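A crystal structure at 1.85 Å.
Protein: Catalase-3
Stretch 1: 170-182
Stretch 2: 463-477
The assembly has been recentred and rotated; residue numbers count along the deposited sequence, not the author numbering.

Stretch 1 (170-182) ATAHDSAWDFFSS
Stretch 2 (463-477) AIRFEASHVTNEQVK

Stretch 1 runs as loop from Ala-170 (phi/psi -156/139) through Thr-171 (-90/-2) and Ala-172 (-81/64) to the extended N-cap residue His-173 (-158/164), then becomes helical from Asp-174 to Ser-182. An early tight bend is held by His-173 N to Thr-171 O, 2.8 Å; the helix is established by Asp-178 N to Asp-174 O, also 2.8 Å. Stretch 2 enters on a helix already under way at Ala-463, passes through a type I beta turn from Ala-468 to Val-471, closed by Val-471 N to Ala-468 O at 3.0 Å, and is extended at Val-471 (-76/116) and Asn-473 (-77/120), with Thr-472 (-73/-36) in a helical conformation between them, before a second helix begins at Glu-474. Asn-473 caps that helix: its OD1 (chi1 t, chi2 -78°) accepts from Val-476 N at 2.9 Å. The register advances in the same sequence sense on both segments: CA of Ala-172 lies 4.5 Å from CA of Glu-467, CA of Asp-174 4.6 Å from CA of Val-471, and CA of Asp-178 5.7 Å from CA of Val-476.

The two segments belong to one Catalase-3 chain, at least 287 residues apart in sequence wherever they touch, and bury 636 Å² between them, both sides summed. Glu-467 (chi1 m, chi2 -121°, between wells) points toward stretch 1 and gathers donors on one carboxylate oxygen. Thr-171 OG1 (chi1 p) donates to Glu-467 OE1 at 2.5 Å, and Trp-177 NE1 donates to the same Glu-467 OE1 at 3.2 Å; this oxygen lies at the edge of the indole, near its plane, where the N-H points. The other oxygen is reached through water 1, which donates to Glu-467 OE2 at 2.5 Å and accepts from Thr-171 N at 2.9 Å.

Asp-174 (chi1 m, chi2 48°) forms the second polar center. Its CA-to-CB bond points sideways, but the carboxylate comes nearer to the other stretch and meets the backbone after the turn. Thr-472 N donates to Asp-174 OD1 at 2.8 Å; Asp-174 OD2 accepts from both Thr-472 OG1 (chi1 p) at 2.8 Å and Asn-473 N at 2.9 Å. Together the two oxygens hold the consecutive residues Thr-472 and Asn-473, just ahead of the second helix. Water 2 adds a bridge, accepting from Asp-174 N at 3.2 Å and donating to His-470 O at 3.1 Å.

Apolar contacts accompany these bonds. Ala-172 CB points toward stretch 2 and sits over one face of the His-470 ring, 4.2 Å from its centroid, a CH-pi contact. That imidazole (chi1 m, chi2 80°) is steadied by His-470 ND1 donating to Phe-466 O at 2.7 Å. Trp-177 (chi1 m, chi2 80°) places CH2 3.8 Å from Ile-464 CG2, while Trp-177 CB lies 3.9 Å from Val-471 CG2. Val-476 (chi1 t) points toward the first helix, its CG1 3.7 Å from Asp-178 N, packing its methyl against the helical backbone.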

ATOM      1  N   ALA C 170       4.940 -28.191  -5.994  1.00  6.49           N
ATOM      2  CA  ALA C 170       5.307 -29.384  -6.746  1.00 11.10           C
ATOM      3  C   ALA C 170       5.640 -29.088  -8.200  1.00  5.45           C
ATOM      4  O   ALA C 170       4.983 -28.282  -8.852  1.00  7.70           O
ATOM      5  CB  ALA C 170       4.194 -30.399  -6.660  1.00  7.55           C
ATOM      6  N   THR C 171       6.676 -29.747  -8.703  1.00  5.15           N
ATOM      7  CA  THR C 171       7.011 -29.662 -10.117  1.00  3.71           C
ATOM      8  C   THR C 171       6.294 -30.752 -10.904  1.00  5.50           C
ATOM      9  O   THR C 171       6.388 -30.814 -12.127  1.00  7.77           O
ATOM     10  CB  THR C 171       8.517 -29.779 -10.339  1.00  7.74           C
ATOM     11  OG1 THR C 171       9.027 -30.893  -9.591  1.00  6.92           O
ATOM     12  CG2 THR C 171       9.224 -28.504  -9.886  1.00  4.79           C
ATOM     13  N   ALA C 172       5.551 -31.598 -10.199  1.00  6.08           N
ATOM     14  CA  ALA C 172       4.901 -32.756 -10.825  1.00  7.73           C
ATOM     15  C   ALA C 172       3.608 -32.392 -11.538  1.00  6.94           C
ATOM     16  O   ALA C 172       2.532 -32.830 -11.143  1.00  6.97           O
ATOM     17  CB  ALA C 172       4.642 -33.860  -9.778  1.00  5.18           C
ATOM     18  N   HIS C 173       3.710 -31.578 -12.582  1.00  7.94           N
ATOM     19  CA  HIS C 173       2.547 -31.260 -13.405  1.00  6.69           C
ATOM     20  C   HIS C 173       2.967 -30.792 -14.787  1.00  6.55           C
ATOM     21  O   HIS C 173       4.119 -30.424 -15.002  1.00  8.19           O
ATOM     22  CB  HIS C 173       1.652 -30.212 -12.740  1.00  7.62           C
ATOM     23  CG  HIS C 173       2.375 -28.970 -12.322  1.00  4.28           C
ATOM     24  ND1 HIS C 173       2.179 -27.752 -12.939  1.00 11.20           N
ATOM     25  CD2 HIS C 173       3.277 -28.751 -11.334  1.00  4.43           C
ATOM     26  CE1 HIS C 173       2.933 -26.836 -12.352  1.00  4.34           C
ATOM     27  NE2 HIS C 173       3.612 -27.417 -11.377  1.00  4.67           N
ATOM     28  N   ASP C 174       2.010 -30.791 -15.710  1.00  6.31           N
ATOM     29  CA  ASP C 174       2.276 -30.536 -17.121  1.00  7.77           C
ATOM     30  C   ASP C 174       3.141 -29.311 -17.402  1.00 12.12           C
ATOM     31  O   ASP C 174       4.125 -29.400 -18.140  1.00  4.76           O
ATOM     32  CB  ASP C 174       0.963 -30.416 -17.903  1.00  9.24           C
ATOM     33  CG  ASP C 174       0.276 -31.753 -18.085  1.00 15.45           C
ATOM     34  OD1 ASP C 174       0.139 -32.498 -17.090  1.00 11.22           O
ATOM     35  OD2 ASP C 174      -0.096 -32.072 -19.229  1.00 13.95           O
ATOM     36  N   SER C 175       2.770 -28.171 -16.829  1.00  4.47           N
ATOM     37  CA  SER C 175       3.388 -26.917 -17.230  1.00  6.56           C
ATOM     38  C   SER C 175       4.870 -26.897 -16.872  1.00  4.50           C
ATOM     39  O   SER C 175       5.690 -26.351 -17.616  1.00  5.71           O
ATOM     40  CB  SER C 175       2.658 -25.720 -16.613  1.00  6.83           C
ATOM     41  OG  SER C 175       2.671 -25.769 -15.202  1.00  5.58           O
ATOM     42  N   ALA C 176       5.208 -27.497 -15.734  1.00  4.00           N
ATOM     43  CA  ALA C 176       6.588 -27.480 -15.252  1.00  6.97           C
ATOM     44  C   ALA C 176       7.479 -28.241 -16.225  1.00  8.71           C
ATOM     45  O   ALA C 176       8.538 -27.763 -16.646  1.00  5.78           O
ATOM     46  CB  ALA C 176       6.680 -28.093 -13.871  1.00  4.20           C
ATOM     47  N   TRP C 177       7.048 -29.447 -16.563  1.00  4.45           N
ATOM     48  CA  TRP C 177       7.832 -30.320 -17.435  1.00  2.95           C
ATOM     49  C   TRP C 177       7.796 -29.890 -18.904  1.00 12.53           C
ATOM     50  O   TRP C 177       8.738 -30.161 -19.653  1.00  6.19           O
ATOM     51  CB  TRP C 177       7.409 -31.779 -17.236  1.00  5.36           C
ATOM     52  CG  TRP C 177       7.895 -32.291 -15.929  1.00  5.11           C
ATOM     53  CD1 TRP C 177       7.333 -32.075 -14.691  1.00  7.83           C
ATOM     54  CD2 TRP C 177       9.086 -33.051 -15.703  1.00  7.11           C
ATOM     55  NE1 TRP C 177       8.101 -32.675 -13.714  1.00  5.74           N
ATOM     56  CE2 TRP C 177       9.179 -33.283 -14.311  1.00  8.45           C
ATOM     57  CE3 TRP C 177      10.079 -33.571 -16.544  1.00  4.13           C
ATOM     58  CZ2 TRP C 177      10.220 -34.013 -13.749  1.00  7.05           C
ATOM     59  CZ3 TRP C 177      11.112 -34.297 -15.980  1.00  4.40           C
ATOM     60  CH2 TRP C 177      11.170 -34.519 -14.599  1.00  6.09           C
ATOM     61  N   ASP C 178       6.718 -29.210 -19.304  1.00  7.79           N
ATOM     62  CA  ASP C 178       6.678 -28.501 -20.587  1.00 11.05           C
ATOM     63  C   ASP C 178       7.822 -27.486 -20.619  1.00 10.78           C
ATOM     64  O   ASP C 178       8.580 -27.429 -21.584  1.00  9.64           O
ATOM     65  CB  ASP C 178       5.320 -27.798 -20.765  1.00  5.77           C
ATOM     66  CG  ASP C 178       5.212 -27.002 -22.065  1.00 10.54           C
ATOM     67  OD1 ASP C 178       5.982 -27.251 -23.011  1.00  7.64           O
ATOM     68  OD2 ASP C 178       4.325 -26.119 -22.147  1.00  7.76           O
ATOM     69  N   PHE C 179       7.954 -26.695 -19.556  1.00  6.73           N
ATOM     70  CA  PHE C 179       9.026 -25.703 -19.495  1.00  6.67           C
ATOM     71  C   PHE C 179      10.424 -26.327 -19.474  1.00  7.85           C
ATOM     72  O   PHE C 179      11.314 -25.871 -20.182  1.00  9.42           O
ATOM     73  CB  PHE C 179       8.872 -24.756 -18.299  1.00  6.30           C
ATOM     74  CG  PHE C 179       9.920 -23.673 -18.259  1.00  4.03           C
ATOM     75  CD1 PHE C 179       9.774 -22.525 -19.025  1.00  4.44           C
ATOM     76  CD2 PHE C 179      11.059 -23.814 -17.479  1.00  5.18           C
ATOM     77  CE1 PHE C 179      10.742 -21.522 -19.011  1.00  6.27           C
ATOM     78  CE2 PHE C 179      12.034 -22.816 -17.455  1.00  1.27           C
ATOM     79  CZ  PHE C 179      11.872 -21.666 -18.226  1.00  3.41           C
ATOM     80  N   PHE C 180      10.610 -27.368 -18.668  1.00  6.30           N
ATOM     81  CA  PHE C 180      11.913 -28.019 -18.545  1.00  6.66           C
ATOM     82  C   PHE C 180      12.381 -28.549 -19.891  1.00  9.78           C
ATOM     83  O   PHE C 180      13.572 -28.540 -20.202  1.00  8.43           O
ATOM     84  CB  PHE C 180      11.832 -29.186 -17.555  1.00  3.86           C
ATOM     85  CG  PHE C 180      11.534 -28.771 -16.139  1.00  7.11           C
ATOM     86  CD1 PHE C 180      11.904 -27.517 -15.674  1.00 11.67           C
ATOM     87  CD2 PHE C 180      10.894 -29.641 -15.274  1.00  8.09           C
ATOM     88  CE1 PHE C 180      11.648 -27.144 -14.361  1.00  7.95           C
ATOM     89  CE2 PHE C 180      10.619 -29.264 -13.967  1.00 10.01           C
ATOM     90  CZ  PHE C 180      11.003 -28.014 -13.514  1.00  7.66           C
ATOM     91  N   SER C 181      11.434 -29.021 -20.687  1.00  7.70           N
ATOM     92  CA  SER C 181      11.769 -29.655 -21.949  1.00 10.40           C
ATOM     93  C   SER C 181      11.821 -28.648 -23.098  1.00 10.45           C
ATOM     94  O   SER C 181      12.496 -28.876 -24.100  1.00 10.40           O
ATOM     95  CB  SER C 181      10.811 -30.815 -22.246  1.00  9.12           C
ATOM     96  OG  SER C 181       9.465 -30.378 -22.367  1.00  8.68           O
ATOM     97  N   SER C 182      11.113 -27.534 -22.941  1.00  7.20           N
ATOM     98  CA  SER C 182      11.113 -26.462 -23.932  1.00 10.27           C
ATOM     99  C   SER C 182      12.322 -25.545 -23.768  1.00 10.15           C
ATOM    100  O   SER C 182      12.693 -24.829 -24.694  1.00  7.88           O
ATOM    101  CB  SER C 182       9.842 -25.626 -23.807  1.00  6.24           C
ATOM    102  OG  SER C 182       8.702 -26.343 -24.244  1.00 10.59           O
ATOM    103  N   ALA C 463      12.463 -40.498  -9.232  1.00  8.80           N
ATOM    104  CA  ALA C 463      11.819 -39.208  -9.021  1.00  8.96           C
ATOM    105  C   ALA C 463      11.293 -38.685 -10.358  1.00 10.46           C
ATOM    106  O   ALA C 463      10.166 -38.189 -10.456  1.00  7.37           O
ATOM    107  CB  ALA C 463      12.795 -38.221  -8.382  1.00  4.36           C
ATOM    108  N   ILE C 464      12.105 -38.809 -11.402  1.00 10.23           N
ATOM    109  CA  ILE C 464      11.671 -38.389 -12.734  1.00  6.62           C
ATOM    110  C   ILE C 464      10.487 -39.226 -13.201  1.00  9.40           C
ATOM    111  O   ILE C 464       9.525 -38.693 -13.762  1.00  8.54           O
ATOM    112  CB  ILE C 464      12.812 -38.468 -13.766  1.00  6.57           C
ATOM    113  CG1 ILE C 464      13.968 -37.541 -13.353  1.00  7.14           C
ATOM    114  CG2 ILE C 464      12.290 -38.110 -15.160  1.00  7.40           C
ATOM    115  CD1 ILE C 464      15.243 -37.681 -14.234  1.00  5.58           C
ATOM    116  N   ARG C 465      10.553 -40.538 -12.965  1.00  7.95           N
ATOM    117  CA  ARG C 465       9.417 -41.416 -13.272  1.00  6.13           C
ATOM    118  C   ARG C 465       8.154 -40.964 -12.539  1.00 11.55           C
ATOM    119  O   ARG C 465       7.074 -40.880 -13.127  1.00  7.61           O
ATOM    120  CB  ARG C 465       9.721 -42.870 -12.870  1.00  6.69           C
ATOM    121  CG  ARG C 465      10.713 -43.596 -13.766  1.00  5.21           C
ATOM    122  CD  ARG C 465      11.124 -44.946 -13.131  1.00 12.03           C
ATOM    123  NE  ARG C 465      11.800 -45.837 -14.073  1.00 11.56           N
ATOM    124  CZ  ARG C 465      12.438 -46.955 -13.729  1.00  9.08           C
ATOM    125  NH1 ARG C 465      12.525 -47.322 -12.453  1.00 10.22           N
ATOM    126  NH2 ARG C 465      13.005 -47.705 -14.668  1.00 13.58           N
ATOM    127  N   PHE C 466       8.281 -40.701 -11.244  1.00  9.15           N
ATOM    128  CA  PHE C 466       7.116 -40.293 -10.456  1.00  6.23           C
ATOM    129  C   PHE C 466       6.515 -39.011 -11.051  1.00  8.95           C
ATOM    130  O   PHE C 466       5.335 -38.973 -11.412  1.00  6.25           O
ATOM    131  CB  PHE C 466       7.504 -40.100  -8.983  1.00  9.58           C
ATOM    132  CG  PHE C 466       6.436 -39.438  -8.146  1.00  7.63           C
ATOM    133  CD1 PHE C 466       6.371 -38.055  -8.055  1.00  7.29           C
ATOM    134  CD2 PHE C 466       5.507 -40.200  -7.438  1.00  8.45           C
ATOM    135  CE1 PHE C 466       5.392 -37.430  -7.286  1.00  8.61           C
ATOM    136  CE2 PHE C 466       4.520 -39.585  -6.661  1.00 10.09           C
ATOM    137  CZ  PHE C 466       4.465 -38.195  -6.582  1.00  6.94           C
ATOM    138  N   GLU C 467       7.349 -37.979 -11.173  1.00  8.04           N
ATOM    139  CA  GLU C 467       6.926 -36.664 -11.666  1.00  8.34           C
ATOM    140  C   GLU C 467       6.353 -36.676 -13.077  1.00 11.31           C
ATOM    141  O   GLU C 467       5.277 -36.135 -13.321  1.00  8.84           O
ATOM    142  CB  GLU C 467       8.091 -35.667 -11.596  1.00  9.88           C
ATOM    143  CG  GLU C 467       8.605 -35.442 -10.175  1.00  9.01           C
ATOM    144  CD  GLU C 467       8.514 -33.995  -9.732  1.00 11.49           C
ATOM    145  OE1 GLU C 467       8.331 -33.110 -10.599  1.00  8.95           O
ATOM    146  OE2 GLU C 467       8.632 -33.742  -8.512  1.00 11.43           O
ATOM    147  N   ALA C 468       7.083 -37.274 -14.012  1.00  5.79           N
ATOM    148  CA  ALA C 468       6.689 -37.251 -15.409  1.00  7.71           C
ATOM    149  C   ALA C 468       5.386 -38.021 -15.662  1.00 10.13           C
ATOM    150  O   ALA C 468       4.631 -37.700 -16.581  1.00  8.73           O
ATOM    151  CB  ALA C 468       7.821 -37.794 -16.283  1.00  6.73           C
ATOM    152  N   SER C 469       5.132 -39.029 -14.839  1.00  6.52           N
ATOM    153  CA  SER C 469       3.914 -39.814 -14.944  1.00  8.94           C
ATOM    154  C   SER C 469       2.685 -38.995 -14.546  1.00 12.29           C
ATOM    155  O   SER C 469       1.557 -39.429 -14.773  1.00  7.50           O
ATOM    156  CB  SER C 469       4.009 -41.090 -14.103  1.00  8.17           C
ATOM    157  OG  SER C 469       3.681 -40.841 -12.751  1.00  8.46           O
ATOM    158  N   HIS C 470       2.905 -37.810 -13.970  1.00  9.13           N
ATOM    159  CA  HIS C 470       1.797 -36.895 -13.671  1.00  7.42           C
ATOM    160  C   HIS C 470       1.431 -36.019 -14.864  1.00 13.84           C
ATOM    161  O   HIS C 470       0.389 -35.357 -14.857  1.00 13.50           O
ATOM    162  CB  HIS C 470       2.121 -35.993 -12.475  1.00  6.44           C
ATOM    163  CG  HIS C 470       2.099 -36.701 -11.157  1.00 10.04           C
ATOM    164  ND1 HIS C 470       3.147 -37.477 -10.714  1.00 11.27           N
ATOM    165  CD2 HIS C 470       1.157 -36.748 -10.186  1.00  9.99           C
ATOM    166  CE1 HIS C 470       2.855 -37.971  -9.523  1.00  8.33           C
ATOM    167  NE2 HIS C 470       1.652 -37.546  -9.181  1.00 10.86           N
ATOM    168  N   VAL C 471       2.290 -35.999 -15.881  1.00 10.02           N
ATOM    169  CA  VAL C 471       2.055 -35.155 -17.051  1.00  7.07           C
ATOM    170  C   VAL C 471       0.986 -35.764 -17.933  1.00 13.33           C
ATOM    171  O   VAL C 471       1.172 -36.854 -18.473  1.00 10.64           O
ATOM    172  CB  VAL C 471       3.349 -34.954 -17.865  1.00  9.03           C
ATOM    173  CG1 VAL C 471       3.082 -34.107 -19.101  1.00 10.26           C
ATOM    174  CG2 VAL C 471       4.427 -34.317 -16.985  1.00  7.03           C
ATOM    175  N   THR C 472      -0.142 -35.071 -18.066  1.00  8.83           N
ATOM    176  CA  THR C 472      -1.254 -35.582 -18.866  1.00 12.93           C
ATOM    177  C   THR C 472      -0.999 -35.524 -20.369  1.00 12.70           C
ATOM    178  O   THR C 472      -1.452 -36.400 -21.118  1.00 10.61           O
ATOM    179  CB  THR C 472      -2.560 -34.831 -18.570  1.00 19.11           C
ATOM    180  OG1 THR C 472      -2.488 -33.513 -19.126  1.00 17.30           O
ATOM    181  CG2 THR C 472      -2.794 -34.740 -17.070  1.00 14.01           C
ATOM    182  N   ASN C 473      -0.304 -34.487 -20.820  1.00  8.71           N
ATOM    183  CA  ASN C 473      -0.099 -34.296 -22.254  1.00 13.65           C
ATOM    184  C   ASN C 473       0.969 -35.233 -22.804  1.00 14.87           C
ATOM    185  O   ASN C 473       2.117 -35.190 -22.376  1.00  9.58           O
ATOM    186  CB  ASN C 473       0.276 -32.851 -22.570  1.00  8.98           C
ATOM    187  CG  ASN C 473       0.409 -32.606 -24.061  1.00 12.13           C
ATOM    188  OD1 ASN C 473       1.418 -32.959 -24.685  1.00  9.21           O
ATOM    189  ND2 ASN C 473      -0.617 -32.014 -24.642  1.00 10.17           N
ATOM    190  N   GLU C 474       0.588 -36.084 -23.755  1.00 16.21           N
ATOM    191  CA  GLU C 474       1.510 -37.083 -24.288  1.00 11.95           C
ATOM    192  C   GLU C 474       2.726 -36.464 -24.989  1.00 10.39           C
ATOM    193  O   GLU C 474       3.853 -36.911 -24.771  1.00 12.86           O
ATOM    194  CB  GLU C 474       0.792 -38.055 -25.234  1.00 15.80           C
ATOM    195  CG  GLU C 474       1.696 -39.127 -25.819  1.00 17.63           C
ATOM    196  CD  GLU C 474       1.775 -40.381 -24.953  1.00 47.48           C
ATOM    197  OE1 GLU C 474       1.650 -40.277 -23.711  1.00 33.93           O
ATOM    198  OE2 GLU C 474       1.951 -41.479 -25.524  1.00 61.37           O
ATOM    199  N   GLN C 475       2.511 -35.458 -25.837  1.00  7.55           N
ATOM    200  CA  GLN C 475       3.652 -34.842 -26.529  1.00 10.61           C
ATOM    201  C   GLN C 475       4.676 -34.279 -25.548  1.00 12.58           C
ATOM    202  O   GLN C 475       5.886 -34.374 -25.773  1.00  9.38           O
ATOM    203  CB  GLN C 475       3.216 -33.752 -27.509  1.00 11.46           C
ATOM    204  CG  GLN C 475       4.360 -33.242 -28.391  1.00  6.66           C
ATOM    205  CD  GLN C 475       5.043 -34.377 -29.141  1.00 19.73           C
ATOM    206  OE1 GLN C 475       4.381 -35.278 -29.651  1.00 11.21           O
ATOM    207  NE2 GLN C 475       6.372 -34.351 -29.187  1.00 10.58           N
ATOM    208  N   VAL C 476       4.193 -33.672 -24.466  1.00 12.79           N
ATOM    209  CA  VAL C 476       5.099 -33.144 -23.457  1.00 12.31           C
ATOM    210  C   VAL C 476       5.971 -34.261 -22.879  1.00  9.74           C
ATOM    211  O   VAL C 476       7.187 -34.105 -22.760  1.00  9.96           O
ATOM    212  CB  VAL C 476       4.355 -32.352 -22.347  1.00 11.55           C
ATOM    213  CG1 VAL C 476       5.293 -32.049 -21.189  1.00  8.72           C
ATOM    214  CG2 VAL C 476       3.765 -31.056 -22.925  1.00  6.95           C
ATOM    215  N   LYS C 477       5.365 -35.398 -22.536  1.00 11.70           N
ATOM    216  CA  LYS C 477       6.156 -36.535 -22.064  1.00  8.00           C
ATOM    217  C   LYS C 477       7.207 -36.962 -23.093  1.00  7.83           C
ATOM    218  O   LYS C 477       8.327 -37.299 -22.723  1.00  7.63           O
ATOM    219  CB  LYS C 477       5.271 -37.717 -21.642  1.00 11.31           C
ATOM    220  CG  LYS C 477       4.679 -37.554 -20.237  1.00  6.00           C
ATOM    221  CD  LYS C 477       3.737 -38.695 -19.861  1.00  9.06           C
ATOM    222  CE  LYS C 477       2.451 -38.663 -20.681  1.00 11.13           C
ATOM    223  NZ  LYS C 477       1.516 -39.754 -20.263  1.00 10.72           N
TER
HETATM  224  O   HOH W   1       6.939 -32.310  -7.342  1.00 15.82           O
HETATM  225  O   HOH W   2      -0.334 -32.398 -14.273  1.00 17.29           O